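Local coordinates for protein peptide methionine sulfoxide reductase MSRA (Corynebacterium diphtheriae, PDB 4D7L) that probably repairs oxidised proteins by reducing the S-epimer of methionine sulfoxide to methionine, with the help of a thiol-disulfide relay, at residues 70-75 with 224-229; 75-80 with 213-218; 113-118 with 152-157. One frame throughout, in Å; residues are numbered along the deposited sequence. Where two conformers were deposited one is given.

Interaction 1 of 3, residues 70-75 with 224-229; sequences IGCYWG and GYCPHH. With SO4 (sulfate ion), chain E; PGE (triethylene glycol), chain M.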
loop_
_atom_site.group_PDB
_atom_site.type_symbol
_atom_site.label_atom_id
_atom_site.label_comp_id
_atom_site.label_asym_id
_atom_site.label_seq_id
_atom_site.Cartn_x
_atom_site.Cartn_y
_atom_site.Cartn_z
ATOM N N ILE A 70 1.134 -4.097 -0.278
ATOM C CA ILE A 70 1.863 -5.365 -0.266
ATOM C C ILE A 70 2.068 -5.858 1.153
ATOM O O ILE A 70 2.988 -6.627 1.416
ATOM C CB ILE A 70 3.247 -5.240 -0.967
ATOM C CG1 ILE A 70 4.078 -4.133 -0.308
ATOM C CG2 ILE A 70 3.077 -4.932 -2.439
ATOM C CD1 ILE A 70 5.554 -4.102 -0.759
ATOM N N GLY A 71 1.197 -5.439 2.064
ATOM C CA GLY A 71 1.321 -5.848 3.453
ATOM C C GLY A 71 1.724 -4.682 4.340
ATOM O O GLY A 71 1.395 -3.542 4.028
ATOM N N CYS A 72 2.415 -4.970 5.445
ATOM C CA CYS A 72 2.804 -3.931 6.412
ATOM C C CYS A 72 3.354 -2.703 5.706
ATOM O O CYS A 72 4.407 -2.764 5.058
ATOM C CB CYS A 72 3.847 -4.470 7.390
ATOM S SG CYS A 72 4.579 -3.161 8.431
ATOM N N TYR A 73 2.618 -1.589 5.770
ATOM C CA TYR A 73 3.072 -0.446 4.967
ATOM C C TYR A 73 4.377 0.236 5.447
ATOM O O TYR A 73 4.936 1.040 4.721
ATOM C CB TYR A 73 1.991 0.625 4.733
ATOM C CG TYR A 73 1.218 1.186 5.910
ATOM C CD1 TYR A 73 1.852 1.496 7.107
ATOM C CD2 TYR A 73 -0.071 1.681 5.709
ATOM C CE1 TYR A 73 1.158 2.094 8.153
ATOM C CE2 TYR A 73 -0.767 2.310 6.726
ATOM C CZ TYR A 73 -0.145 2.519 7.947
ATOM O OH TYR A 73 -0.833 3.165 8.958
ATOM N N TRP A 74 4.840 -0.005 6.677
ATOM C CA TRP A 74 6.089 0.620 7.108
ATOM C C TRP A 74 7.250 0.153 6.232
ATOM O O TRP A 74 8.035 0.958 5.743
ATOM C CB TRP A 74 6.415 0.270 8.549
ATOM C CG TRP A 74 5.450 0.771 9.565
ATOM C CD1 TRP A 74 4.537 1.791 9.441
ATOM C CD2 TRP A 74 5.305 0.247 10.876
ATOM N NE1 TRP A 74 3.832 1.934 10.629
ATOM C CE2 TRP A 74 4.293 0.995 11.523
ATOM C CE3 TRP A 74 5.947 -0.784 11.581
ATOM C CZ2 TRP A 74 3.918 0.747 12.840
ATOM C CZ3 TRP A 74 5.567 -1.036 12.899
ATOM C CH2 TRP A 74 4.562 -0.272 13.512
ATOM N N GLY A 75 7.349 -1.158 6.050
ATOM C CA GLY A 75 8.422 -1.726 5.250
ATOM C C GLY A 75 8.217 -1.392 3.792
ATOM O O GLY A 75 9.164 -1.129 3.062
ATOM N N GLY A 224 12.256 0.676 15.485
ATOM C CA GLY A 224 11.018 0.031 15.066
ATOM C C GLY A 224 11.229 -0.930 13.911
ATOM O O GLY A 224 12.220 -0.838 13.198
ATOM N N TYR A 225 10.301 -1.858 13.717
ATOM C CA TYR A 225 10.406 -2.827 12.624
ATOM C C TYR A 225 9.009 -3.425 12.423
ATOM O O TYR A 225 8.185 -3.399 13.342
ATOM C CB TYR A 225 11.465 -3.906 12.937
ATOM C CG TYR A 225 11.175 -4.641 14.225
ATOM C CD1 TYR A 225 10.349 -5.770 14.232
ATOM C CD2 TYR A 225 11.656 -4.174 15.443
ATOM C CE1 TYR A 225 10.031 -6.426 15.411
ATOM C CE2 TYR A 225 11.356 -4.823 16.622
ATOM C CZ TYR A 225 10.536 -5.949 16.603
ATOM O OH TYR A 225 10.221 -6.600 17.774
ATOM N N CYS A 226 8.728 -3.928 11.226
ATOM C CA CYS A 226 7.445 -4.550 10.939
ATOM C C CYS A 226 7.265 -5.771 11.841
ATOM O O CYS A 226 8.195 -6.569 11.989
ATOM C CB CYS A 226 7.367 -4.948 9.462
ATOM S SG CYS A 226 7.985 -3.668 8.320
ATOM N N PRO A 227 6.084 -5.906 12.461
ATOM C CA PRO A 227 5.884 -7.015 13.397
ATOM C C PRO A 227 6.127 -8.383 12.780
ATOM O O PRO A 227 5.896 -8.583 11.571
ATOM C CB PRO A 227 4.424 -6.855 13.809
ATOM C CG PRO A 227 4.188 -5.343 13.680
ATOM C CD PRO A 227 4.942 -4.969 12.457
ATOM N N HIS A 228 6.545 -9.305 13.638
ATOM C CA HIS A 228 6.848 -10.703 13.308
ATOM C C HIS A 228 8.202 -10.822 12.621
ATOM O O HIS A 228 8.476 -11.837 11.984
ATOM C CB HIS A 228 5.761 -11.336 12.418
ATOM C CG HIS A 228 4.367 -11.118 12.916
ATOM N ND1 HIS A 228 3.889 -11.715 14.062
ATOM C CD2 HIS A 228 3.363 -10.332 12.453
ATOM C CE1 HIS A 228 2.641 -11.332 14.267
ATOM N NE2 HIS A 228 2.299 -10.491 13.308
ATOM N N HIS A 229 9.037 -9.790 12.731
ATOM C CA HIS A 229 10.378 -9.858 12.151
ATOM C C HIS A 229 11.490 -9.737 13.184
ATOM O O HIS A 229 12.637 -9.485 12.828
ATOM C CB HIS A 229 10.537 -8.785 11.074
ATOM C CG HIS A 229 9.663 -9.016 9.883
ATOM N ND1 HIS A 229 10.034 -9.828 8.831
ATOM C CD2 HIS A 229 8.413 -8.576 9.596
ATOM C CE1 HIS A 229 9.060 -9.861 7.938
ATOM N NE2 HIS A 229 8.065 -9.109 8.377
HETATM S S SO4 E . 7.901 -9.558 17.153
HETATM O O1 SO4 E . 8.588 -10.410 16.193
HETATM O O2 SO4 E . 8.875 -8.896 18.018
HETATM O O3 SO4 E . 7.010 -10.365 17.976
HETATM O O4 SO4 E . 7.124 -8.557 16.426
HETATM C C1 PGE M . -1.385 -8.869 12.292
HETATM O O1 PGE M . 0.024 -9.012 12.397
HETATM C C2 PGE M . -2.112 -10.074 12.865
HETATM O O2 PGE M . -1.671 -11.284 12.257
#
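Tyr225 meets Trp74 through its backbone: its O lies at the edge of the indole, in the ring plane, 3.6 Å from Trp74 CZ3. The Tyr225 side chain turns the other way, and its OH gives a 2.7 Å hydrogen bond to O2 of the bound sulfate.

Cys226 comes next and carries the centre of the contact. Its SG sits beside the start of helix 73-81, 3.4 Å from Gly75 N, with its CA near Trp74 CE3. Cys72, the N-cap of that helix, holds SG anti to its own backbone N (chi1 170°), which sends the sulfur out to Cys226. A disulfide between the two is seen in the crystal, but both residues have two conformers; in this pair Cys72 SG and Cys226 SG are 3.4 Å apart, too far for an S-S bond.

Pro227 then crosses the indole at about a right angle, its CD 4.0 Å from Trp74 CZ3. Beyond it, His228 N donates an almost straight bond (173°) to sulfate O4, and His228 NE2 donates to the glycol.

Together these are the MsrA redox centre: Cys72, probably the catalytic cysteine in the family's Gly-Cys-aromatic-Trp motif, facing a disulfide partner from the C-terminal loop.

Interaction 2 of 3, residues 75-80 with 213-218; sequences GAEKLF and EHQQYL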
loop_
_atom_site.group_PDB
_atom_site.type_symbol
_atom_site.label_atom_id
_atom_site.label_comp_id
_atom_site.label_asym_id
_atom_site.label_seq_id
_atom_site.Cartn_x
_atom_site.Cartn_y
_atom_site.Cartn_z
ATOM N N GLY A 75 7.349 -1.158 6.050
ATOM C CA GLY A 75 8.422 -1.726 5.250
ATOM C C GLY A 75 8.217 -1.392 3.792
ATOM O O GLY A 75 9.164 -1.129 3.062
ATOM N N ALA A 76 6.963 -1.425 3.361
ATOM C CA ALA A 76 6.650 -1.111 1.986
ATOM C C ALA A 76 6.994 0.337 1.660
ATOM O O ALA A 76 7.491 0.617 0.580
ATOM C CB ALA A 76 5.166 -1.386 1.712
ATOM N N GLU A 77 6.736 1.265 2.583
ATOM C CA GLU A 77 7.018 2.671 2.262
ATOM C C GLU A 77 8.516 2.887 2.066
ATOM O O GLU A 77 8.938 3.625 1.170
ATOM C CB GLU A 77 6.511 3.639 3.349
ATOM C CG GLU A 77 6.349 5.075 2.745
ATOM C CD GLU A 77 6.330 6.222 3.768
ATOM O OE1 GLU A 77 6.266 5.977 4.997
ATOM O OE2 GLU A 77 6.374 7.392 3.329
ATOM N N LYS A 78 9.306 2.261 2.931
ATOM C CA LYS A 78 10.773 2.383 2.862
ATOM C C LYS A 78 11.288 1.842 1.528
ATOM O O LYS A 78 12.150 2.456 0.883
ATOM C CB LYS A 78 11.426 1.662 4.056
ATOM C CG LYS A 78 12.980 1.728 4.126
ATOM C CD LYS A 78 13.435 1.111 5.465
ATOM C CE LYS A 78 14.946 0.870 5.603
ATOM N NZ LYS A 78 15.816 1.841 4.910
ATOM N N LEU A 79 10.753 0.698 1.115
ATOM C CA LEU A 79 11.118 0.090 -0.169
ATOM C C LEU A 79 10.948 1.080 -1.309
ATOM O O LEU A 79 11.819 1.233 -2.185
ATOM C CB LEU A 79 10.240 -1.143 -0.431
ATOM C CG LEU A 79 10.471 -1.812 -1.788
ATOM C CD1 LEU A 79 11.784 -2.608 -1.737
ATOM C CD2 LEU A 79 9.289 -2.678 -2.167
ATOM N N PHE A 80 9.822 1.777 -1.298
ATOM C CA PHE A 80 9.566 2.687 -2.407
ATOM C C PHE A 80 10.255 4.042 -2.286
ATOM O O PHE A 80 10.728 4.557 -3.308
ATOM C CB PHE A 80 8.048 2.851 -2.603
ATOM C CG PHE A 80 7.431 1.655 -3.265
ATOM C CD1 PHE A 80 7.680 1.413 -4.612
ATOM C CD2 PHE A 80 6.675 0.738 -2.540
ATOM C CE1 PHE A 80 7.167 0.282 -5.242
ATOM C CE2 PHE A 80 6.133 -0.400 -3.166
ATOM C CZ PHE A 80 6.389 -0.631 -4.515
ATOM N N GLU A 213 2.624 9.895 12.760
ATOM C CA GLU A 213 3.566 8.945 13.341
ATOM C C GLU A 213 3.914 7.810 12.388
ATOM O O GLU A 213 5.024 7.265 12.451
ATOM C CB GLU A 213 2.998 8.351 14.652
ATOM C CG GLU A 213 2.949 9.345 15.802
ATOM C CD GLU A 213 1.791 10.367 15.717
ATOM O OE1 GLU A 213 0.859 10.210 14.889
ATOM O OE2 GLU A 213 1.827 11.351 16.492
ATOM N N HIS A 214 2.968 7.423 11.530
ATOM C CA HIS A 214 3.210 6.331 10.568
ATOM C C HIS A 214 4.054 6.744 9.360
ATOM O O HIS A 214 4.659 5.892 8.699
ATOM C CB HIS A 214 1.869 5.757 10.058
ATOM C CG HIS A 214 1.104 5.023 11.116
ATOM N ND1 HIS A 214 1.304 3.686 11.379
ATOM C CD2 HIS A 214 0.176 5.450 12.004
ATOM C CE1 HIS A 214 0.530 3.316 12.384
ATOM N NE2 HIS A 214 -0.183 4.362 12.767
ATOM N N GLN A 215 4.056 8.031 9.043
ATOM C CA GLN A 215 4.752 8.517 7.850
ATOM C C GLN A 215 6.243 8.378 8.045
ATOM O O GLN A 215 6.788 8.947 8.972
ATOM C CB GLN A 215 4.369 9.977 7.567
ATOM C CG GLN A 215 2.845 10.193 7.514
ATOM C CD GLN A 215 2.171 9.364 6.407
ATOM O OE1 GLN A 215 2.777 9.113 5.367
ATOM N NE2 GLN A 215 0.903 8.973 6.614
ATOM N N GLN A 216 6.884 7.594 7.186
ATOM C CA GLN A 216 8.315 7.282 7.314
ATOM C C GLN A 216 8.661 6.753 8.699
ATOM O O GLN A 216 9.707 7.074 9.260
ATOM C CB GLN A 216 9.172 8.512 6.988
ATOM C CG GLN A 216 8.975 9.040 5.562
ATOM C CD GLN A 216 7.878 10.087 5.482
ATOM O OE1 GLN A 216 7.967 11.133 6.122
ATOM N NE2 GLN A 216 6.841 9.810 4.698
ATOM N N TYR A 217 7.772 5.929 9.244
ATOM C CA TYR A 217 7.953 5.378 10.583
ATOM C C TYR A 217 9.341 4.771 10.823
ATOM O O TYR A 217 9.974 5.017 11.854
ATOM C CB TYR A 217 6.883 4.303 10.843
ATOM C CG TYR A 217 7.027 3.634 12.184
ATOM C CD1 TYR A 217 6.635 4.279 13.347
ATOM C CD2 TYR A 217 7.544 2.331 12.290
ATOM C CE1 TYR A 217 6.766 3.657 14.590
ATOM C CE2 TYR A 217 7.677 1.707 13.528
ATOM C CZ TYR A 217 7.286 2.375 14.672
ATOM O OH TYR A 217 7.418 1.761 15.901
ATOM N N LEU A 218 9.799 3.965 9.876
ATOM C CA LEU A 218 11.048 3.244 10.071
ATOM C C LEU A 218 12.249 4.174 10.046
ATOM O O LEU A 218 13.280 3.877 10.650
ATOM C CB LEU A 218 11.199 2.163 9.012
ATOM C CG LEU A 218 10.142 1.067 9.112
ATOM C CD1 LEU A 218 10.388 0.039 8.014
ATOM C CD2 LEU A 218 10.149 0.414 10.514
HETATM O O HOH W 1 5.814 4.102 6.952
#
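Glu77 reaches from helix 73-81 to Gln216. CB starts toward the other segment, and CG stands anti to the backbone N; the chain then runs extended, with Val91 and Val117 among the residues packed against it. CD arrives 3.7 Å from both Gln216 N and Gln216 NE2, so the carboxylate faces one residue with two donors.

OE1 accepts the backbone N-H of Gln216 on its syn lone pair, a 2.8 Å bond between Gln216 N and Glu77 OE1 that is somewhat bent (150°). A water adds a second bond to Glu77 OE1, at 2.7 Å, and also donates to His214 O. OE2 uses its own syn lone pair for Gln216 NE2, at 2.8 Å and straighter (168°). That acceptor lies in the Gln216 amide plane, although the carboxylate and amide planes are 65° apart; Thr89 OG1 is a further partner of OE2. Four bonds thus fix this buried group, consistent with an ionised carboxylate.

Alongside, Leu218 CD1 rests 3.8 Å from Gly75 CA and close to Lys78 CD. Through the Gln216 bonds Glu77 is tied to a type II beta turn, His214 to Tyr217, whose third residue, Gln216, is the N-cap of helix 217-220.

Interaction 3 of 3, residues 113-118 with 152-157; sequences HTEIVE and GTQYRS. With CAC (cacodylate ion), chain D.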
loop_
_atom_site.group_PDB
_atom_site.type_symbol
_atom_site.label_atom_id
_atom_site.label_comp_id
_atom_site.label_asym_id
_atom_site.label_seq_id
_atom_site.Cartn_x
_atom_site.Cartn_y
_atom_site.Cartn_z
ATOM N N HIS A 113 -10.536 -1.318 4.309
ATOM C CA HIS A 113 -9.359 -0.776 3.630
ATOM C C HIS A 113 -8.140 -1.692 3.690
ATOM O O HIS A 113 -8.020 -2.561 4.561
ATOM C CB HIS A 113 -8.935 0.576 4.220
ATOM C CG HIS A 113 -9.880 1.694 3.927
ATOM N ND1 HIS A 113 -10.093 2.171 2.653
ATOM C CD2 HIS A 113 -10.655 2.448 4.751
ATOM C CE1 HIS A 113 -10.966 3.165 2.703
ATOM N NE2 HIS A 113 -11.317 3.356 3.961
ATOM N N THR A 114 -7.217 -1.530 2.753
ATOM C CA THR A 114 -5.945 -2.222 2.900
ATOM C C THR A 114 -4.858 -1.170 3.113
ATOM O O THR A 114 -5.027 0.007 2.769
ATOM C CB THR A 114 -5.622 -3.132 1.698
ATOM O OG1 THR A 114 -4.594 -4.062 2.071
ATOM C CG2 THR A 114 -5.167 -2.318 0.480
ATOM N N GLU A 115 -3.758 -1.601 3.716
ATOM C CA GLU A 115 -2.630 -0.722 4.002
ATOM C C GLU A 115 -1.915 -0.407 2.700
ATOM O O GLU A 115 -1.437 -1.313 2.014
ATOM C CB GLU A 115 -1.675 -1.355 5.015
ATOM C CG GLU A 115 -2.299 -1.434 6.413
ATOM C CD GLU A 115 -1.300 -1.806 7.508
ATOM O OE1 GLU A 115 -0.088 -1.970 7.219
ATOM O OE2 GLU A 115 -1.755 -1.954 8.666
ATOM N N ILE A 116 -1.847 0.881 2.390
ATOM C CA ILE A 116 -1.409 1.367 1.084
ATOM C C ILE A 116 -0.249 2.327 1.198
ATOM O O ILE A 116 -0.225 3.172 2.102
ATOM C CB ILE A 116 -2.569 2.091 0.354
ATOM C CG1 ILE A 116 -3.638 1.071 -0.058
ATOM C CG2 ILE A 116 -2.071 2.921 -0.862
ATOM C CD1 ILE A 116 -3.168 0.100 -1.172
ATOM N N VAL A 117 0.695 2.199 0.266
ATOM C CA VAL A 117 1.716 3.201 0.035
ATOM C C VAL A 117 1.348 4.024 -1.186
ATOM O O VAL A 117 1.145 3.472 -2.275
ATOM C CB VAL A 117 3.104 2.578 -0.213
ATOM C CG1 VAL A 117 4.177 3.693 -0.413
ATOM C CG2 VAL A 117 3.505 1.659 0.930
ATOM N N GLU A 118 1.215 5.329 -0.981
ATOM C CA GLU A 118 1.094 6.292 -2.066
ATOM C C GLU A 118 2.498 6.505 -2.634
ATOM O O GLU A 118 3.390 6.932 -1.914
ATOM C CB GLU A 118 0.523 7.610 -1.551
ATOM C CG GLU A 118 0.543 8.745 -2.601
ATOM C CD GLU A 118 0.185 10.105 -2.024
ATOM O OE1 GLU A 118 0.407 10.343 -0.810
ATOM O OE2 GLU A 118 -0.313 10.949 -2.798
ATOM N N GLY A 152 -5.252 -10.505 8.048
ATOM C CA GLY A 152 -6.295 -9.490 8.068
ATOM C C GLY A 152 -6.534 -8.959 6.674
ATOM O O GLY A 152 -5.622 -8.927 5.840
ATOM N N THR A 153 -7.752 -8.514 6.403
ATOM C CA THR A 153 -8.027 -7.927 5.096
ATOM C C THR A 153 -7.210 -6.671 4.839
ATOM O O THR A 153 -7.029 -6.277 3.686
ATOM C CB THR A 153 -9.513 -7.570 4.963
ATOM O OG1 THR A 153 -9.856 -6.675 6.029
ATOM C CG2 THR A 153 -10.352 -8.854 5.058
ATOM N N GLN A 154 -6.714 -6.027 5.893
ATOM C CA GLN A 154 -5.942 -4.790 5.688
ATOM C C GLN A 154 -4.522 -5.084 5.197
ATOM O O GLN A 154 -3.765 -4.164 4.924
ATOM C CB GLN A 154 -5.882 -3.929 6.972
ATOM C CG GLN A 154 -4.963 -4.460 8.121
ATOM C CD GLN A 154 -5.712 -5.367 9.079
ATOM O OE1 GLN A 154 -6.624 -6.072 8.669
ATOM N NE2 GLN A 154 -5.316 -5.364 10.361
ATOM N N TYR A 155 -4.176 -6.360 5.041
ATOM C CA TYR A 155 -2.845 -6.704 4.533
ATOM C C TYR A 155 -2.898 -7.288 3.124
ATOM O O TYR A 155 -1.880 -7.776 2.621
ATOM C CB TYR A 155 -2.149 -7.693 5.482
ATOM C CG TYR A 155 -1.945 -7.073 6.843
ATOM C CD1 TYR A 155 -1.033 -6.041 7.015
ATOM C CD2 TYR A 155 -2.697 -7.490 7.938
ATOM C CE1 TYR A 155 -0.862 -5.431 8.241
ATOM C CE2 TYR A 155 -2.524 -6.910 9.175
ATOM C CZ TYR A 155 -1.605 -5.866 9.318
ATOM O OH TYR A 155 -1.435 -5.255 10.539
ATOM N N ARG A 156 -4.068 -7.236 2.486
ATOM C CA ARG A 156 -4.214 -7.867 1.165
ATOM C C ARG A 156 -3.437 -7.123 0.070
ATOM O O ARG A 156 -3.168 -5.928 0.172
ATOM C CB ARG A 156 -5.698 -7.975 0.768
ATOM C CG ARG A 156 -6.425 -6.639 0.443
ATOM C CD ARG A 156 -7.935 -6.932 0.293
ATOM N NE ARG A 156 -8.733 -5.786 -0.149
ATOM C CZ ARG A 156 -9.258 -4.871 0.668
ATOM N NH1 ARG A 156 -9.011 -4.929 1.973
ATOM N NH2 ARG A 156 -10.003 -3.874 0.180
ATOM N N SER A 157 -3.102 -7.847 -0.994
ATOM C CA SER A 157 -2.334 -7.296 -2.112
ATOM C C SER A 157 -3.209 -6.387 -2.972
ATOM O O SER A 157 -4.362 -6.743 -3.251
ATOM C CB SER A 157 -1.786 -8.454 -2.958
ATOM O OG SER A 157 -1.007 -7.980 -4.040
HETATM AS AS CAC D . 1.456 -2.575 10.667
HETATM O O1 CAC D . -0.284 -2.628 10.680
HETATM O O2 CAC D . 2.071 -3.969 9.827
HETATM C C1 CAC D . 2.124 -2.575 12.511
HETATM C C2 CAC D . 2.054 -0.944 9.754
HETATM O O HOH W 2 -9.795 -3.825 6.221
HETATM O O HOH W 3 -1.348 -4.231 1.896
#
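At one wall of what is probably the substrate pocket of this MsrA, Glu115 and Thr114, at the start of the central-sheet strand 114-121, pack against the 3-10 turn Thr153-Tyr155 that leads toward strand 158-161. Glu115 N donates to Gln154 O at 2.8 Å, fairly straight (164°). Just before it, His113 O takes a CA-H...O contact from Gln154 CA at 3.2 Å.

The side chains of Glu115 and Tyr155 lie side by side and point the same way, their planes 61° apart, with Glu115 OE2 3.6 Å from Tyr155 CE1. Both end at the cacodylate: Tyr155 OH donates to its O1 at 2.9 Å, and Glu115 OE2 stands 2.6 Å from the same O1. Tyr103 OH also binds the ion, consistent with the glutamate and two tyrosines that hold the sulfoxide in MsrA enzymes. The other carboxylate oxygen, Glu115 OE1, turns to Tyr73.

In the conformer given, a chi1 of -163° turns Thr114 OG1 toward two carbonyls, and it lies 3.0 Å from both Arg156 O and Gln154 O. One face of the Arg156 guanidinium lies over Thr114 CB. Asn112 O and Glu195 bind the group too, while its NH1 folds back to donate to Thr153 O at 2.9 Å, from above the carbonyl plane. A water donates to both His113 O, at 2.7 Å, and Thr153 OG1.

In the fold
Helix 73-81 ties the set together. Interaction 1 uses its first turn and interaction 2 the following one, sharing Gly75, with centres about 9 Å apart. Trp74 joins them: its indole stacks on Tyr217, and its NE1 lies 3.2 Å from His214 ND1, a probable hydrogen bond. Interaction 3, its centre about 12 Å from that of interaction 1, connects through Glu115 OE1, 3.1 Å from Tyr73 N. Interactions 2 and 3 meet more simply, Ala76 CB packing 3.6 Å from Val117 CG2. The pocket lies between interactions 1 and 3: the cacodylate held at 113-118/152-157 also reaches the Cys72 side chain, nearest atoms about 3 Å apart, and probably marks the substrate site.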